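Local coordinates for protein Ribose/Galactose Isomerase (Vibrio parahaemolyticus, PDB 3ONO) that probably interconverts aldose and ketose sugars, most likely as phosphates, as a member of the LacAB/RpiB family of isomerases, at residues A19-E24 with Y131-A136. Numbering follows the deposited sequence.
Sequences AMVAGE and YIFEKA
Val21 meets the rim of the Phe133 ring with its CG1 methyl, which lies in the ring plane 3.8 Å from CZ. With CG1 anti to the backbone N (chi1 176°), that branch is directed at the ring, and the two side chains cross at about a right angle. The backbone O of Val21 also sits at the ring edge, 3.8 Å from Phe133 CE2, where the slightly positive C-H rim suits a carbonyl oxygen. Valine's two methyls make a compact apolar side chain, suited to a buried place between Phe133, Met10 and Phe117. One turn on, Glu24 C lies near the ring plane, 3.9 Å from Phe133 CD2, and its CB is 4.2 Å from the same atom. The side chain of Glu24 then bends at chi2 (-70°), carrying the carboxylate away from the phenyl ring to a salt bridge between its OE1 and Arg130 NE, so the buried acid has a charged partner. Leu25 and Val28 also touch Phe133, whose flat apolar ring is long enough to bridge helices 125-136 and 18-31 (Glu24 CA to Phe133 CA 7.8 Å). Helix 125-136 follows strand 112-116 and helix 18-31 follows strand 5-8 in the parallel sheet of this alpha-beta-alpha sandwich, while Ala136 packs on helix 98-108.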
ATOM      1  N   ALA A  19       5.989 -12.927 -19.715  1.00 29.69           N
ATOM      2  CA  ALA A  19       5.327 -14.236 -19.736  1.00 29.92           C
ATOM      3  C   ALA A  19       4.342 -14.388 -18.571  1.00 30.94           C
ATOM      4  O   ALA A  19       3.208 -14.847 -18.756  1.00 30.48           O
ATOM      5  CB  ALA A  19       6.355 -15.383 -19.731  1.00 30.96           C
HETATM    6  N   MSE A  20       4.778 -14.007 -17.374  1.00 30.37           N
HETATM    7  CA  MSE A  20       3.906 -14.034 -16.206  1.00 29.23           C
HETATM    8  C   MSE A  20       2.689 -13.134 -16.424  1.00 31.86           C
HETATM    9  O   MSE A  20       1.553 -13.549 -16.210  1.00 30.71           O
HETATM   10  CB  MSE A  20       4.671 -13.620 -14.939  1.00 25.84           C
HETATM   11  CG  MSE A  20       3.835 -13.634 -13.669  1.00 26.85           C
HETATM   12 SE   MSE A  20       3.069 -11.857 -13.346  0.67 30.96          SE
HETATM   13  CE  MSE A  20       4.733 -10.836 -13.340  1.00 29.91           C
ATOM     14  N   VAL A  21       2.909 -11.893 -16.849  1.00 28.30           N
ATOM     15  CA  VAL A  21       1.780 -10.979 -16.933  1.00 28.20           C
ATOM     16  C   VAL A  21       0.800 -11.408 -18.023  1.00 26.15           C
ATOM     17  O   VAL A  21      -0.413 -11.412 -17.811  1.00 28.53           O
ATOM     18  CB  VAL A  21       2.226  -9.515 -17.186  1.00 23.68           C
ATOM     19  CG1 VAL A  21       1.010  -8.629 -17.354  1.00 26.47           C
ATOM     20  CG2 VAL A  21       3.091  -9.023 -16.042  1.00 24.67           C
ATOM     21  N   ALA A  22       1.329 -11.797 -19.174  1.00 27.04           N
ATOM     22  CA  ALA A  22       0.493 -12.285 -20.265  1.00 26.77           C
ATOM     23  C   ALA A  22      -0.289 -13.514 -19.822  1.00 29.38           C
ATOM     24  O   ALA A  22      -1.473 -13.672 -20.147  1.00 30.14           O
ATOM     25  CB  ALA A  22       1.354 -12.611 -21.478  1.00 30.43           C
ATOM     26  N   GLY A  23       0.376 -14.383 -19.069  1.00 27.57           N
ATOM     27  CA  GLY A  23      -0.285 -15.548 -18.492  1.00 30.98           C
ATOM     28  C   GLY A  23      -1.512 -15.171 -17.681  1.00 33.79           C
ATOM     29  O   GLY A  23      -2.604 -15.708 -17.895  1.00 33.19           O
ATOM     30  N   GLU A  24      -1.344 -14.219 -16.761  1.00 28.98           N
ATOM     31  CA  GLU A  24      -2.457 -13.791 -15.927  1.00 28.49           C
ATOM     32  C   GLU A  24      -3.518 -13.087 -16.766  1.00 29.63           C
ATOM     33  O   GLU A  24      -4.708 -13.288 -16.549  1.00 31.04           O
ATOM     34  CB  GLU A  24      -1.983 -12.889 -14.782  1.00 26.13           C
ATOM     35  CG  GLU A  24      -0.964 -13.558 -13.826  1.00 28.78           C
ATOM     36  CD  GLU A  24      -1.577 -14.642 -12.960  1.00 35.17           C
ATOM     37  OE1 GLU A  24      -2.814 -14.830 -13.007  1.00 36.48           O
ATOM     38  OE2 GLU A  24      -0.813 -15.312 -12.227  1.00 35.59           O
ATOM     39  N   TYR A 131      -5.457 -10.121  -9.610  1.00 19.43           N
ATOM     40  CA  TYR A 131      -6.603  -9.502  -8.956  1.00 22.09           C
ATOM     41  C   TYR A 131      -6.926  -8.148  -9.615  1.00 22.03           C
ATOM     42  O   TYR A 131      -8.090  -7.750  -9.747  1.00 23.25           O
ATOM     43  CB  TYR A 131      -6.306  -9.295  -7.478  1.00 19.31           C
ATOM     44  CG  TYR A 131      -6.056 -10.562  -6.670  1.00 19.70           C
ATOM     45  CD1 TYR A 131      -6.266 -11.831  -7.214  1.00 25.51           C
ATOM     46  CD2 TYR A 131      -5.604 -10.483  -5.353  1.00 21.42           C
ATOM     47  CE1 TYR A 131      -6.040 -12.987  -6.438  1.00 24.70           C
ATOM     48  CE2 TYR A 131      -5.384 -11.608  -4.596  1.00 25.19           C
ATOM     49  CZ  TYR A 131      -5.585 -12.851  -5.140  1.00 28.81           C
ATOM     50  OH  TYR A 131      -5.359 -13.956  -4.338  1.00 28.36           O
ATOM     51  N   ILE A 132      -5.883  -7.433 -10.007  1.00 20.65           N
ATOM     52  CA  ILE A 132      -6.074  -6.190 -10.762  1.00 19.28           C
ATOM     53  C   ILE A 132      -6.851  -6.466 -12.044  1.00 23.26           C
ATOM     54  O   ILE A 132      -7.786  -5.739 -12.380  1.00 22.41           O
ATOM     55  CB  ILE A 132      -4.722  -5.512 -11.087  1.00 19.13           C
ATOM     56  CG1 ILE A 132      -4.172  -4.794  -9.846  1.00 18.83           C
ATOM     57  CG2 ILE A 132      -4.855  -4.553 -12.328  1.00 19.88           C
ATOM     58  CD1 ILE A 132      -2.676  -4.397  -9.984  1.00 19.42           C
ATOM     59  N   PHE A 133      -6.487  -7.524 -12.765  1.00 22.02           N
ATOM     60  CA  PHE A 133      -7.159  -7.821 -14.017  1.00 21.40           C
ATOM     61  C   PHE A 133      -8.604  -8.239 -13.770  1.00 22.87           C
ATOM     62  O   PHE A 133      -9.502  -7.912 -14.544  1.00 25.23           O
ATOM     63  CB  PHE A 133      -6.407  -8.899 -14.812  1.00 23.48           C
ATOM     64  CG  PHE A 133      -5.051  -8.452 -15.333  1.00 24.05           C
ATOM     65  CD1 PHE A 133      -4.761  -7.104 -15.513  1.00 21.19           C
ATOM     66  CD2 PHE A 133      -4.070  -9.385 -15.641  1.00 23.57           C
ATOM     67  CE1 PHE A 133      -3.490  -6.678 -15.999  1.00 21.70           C
ATOM     68  CE2 PHE A 133      -2.810  -8.998 -16.127  1.00 21.01           C
ATOM     69  CZ  PHE A 133      -2.511  -7.620 -16.314  1.00 22.98           C
ATOM     70  N   GLU A 134      -8.821  -8.960 -12.678  1.00 23.85           N
ATOM     71  CA  GLU A 134     -10.165  -9.366 -12.297  1.00 26.26           C
ATOM     72  C   GLU A 134     -11.081  -8.170 -12.126  1.00 26.99           C
ATOM     73  O   GLU A 134     -12.230  -8.203 -12.553  1.00 32.41           O
ATOM     74  CB  GLU A 134     -10.124 -10.177 -10.991  1.00 25.41           C
ATOM     75  CG  GLU A 134      -9.428 -11.506 -11.165  1.00 27.26           C
ATOM     76  CD  GLU A 134      -9.322 -12.307  -9.853  1.00 31.75           C
ATOM     77  OE1 GLU A 134      -9.721 -11.783  -8.788  1.00 30.40           O
ATOM     78  OE2 GLU A 134      -8.837 -13.457  -9.905  1.00 30.41           O
ATOM     79  N   LYS A 135     -10.592  -7.129 -11.453  1.00 22.90           N
ATOM     80  CA  LYS A 135     -11.419  -5.949 -11.226  1.00 21.05           C
ATOM     81  C   LYS A 135     -11.468  -5.009 -12.447  1.00 26.24           C
ATOM     82  O   LYS A 135     -12.477  -4.338 -12.683  1.00 28.48           O
ATOM     83  CB  LYS A 135     -10.960  -5.201  -9.976  1.00 20.56           C
ATOM     84  CG  LYS A 135     -10.992  -6.025  -8.686  1.00 25.11           C
ATOM     85  CD  LYS A 135     -12.285  -6.794  -8.525  1.00 22.77           C
ATOM     86  CE  LYS A 135     -12.222  -7.621  -7.215  1.00 28.40           C
ATOM     87  NZ  LYS A 135     -13.236  -8.692  -7.162  1.00 32.85           N
ATOM     88  N   ALA A 136     -10.393  -4.956 -13.232  1.00 23.03           N
ATOM     89  CA  ALA A 136     -10.381  -4.087 -14.427  1.00 21.94           C
ATOM     90  C   ALA A 136     -11.362  -4.526 -15.501  1.00 28.67           C
ATOM     91  O   ALA A 136     -11.916  -3.694 -16.223  1.00 25.98           O
ATOM     92  CB  ALA A 136      -8.983  -4.000 -15.039  1.00 21.18           C
TER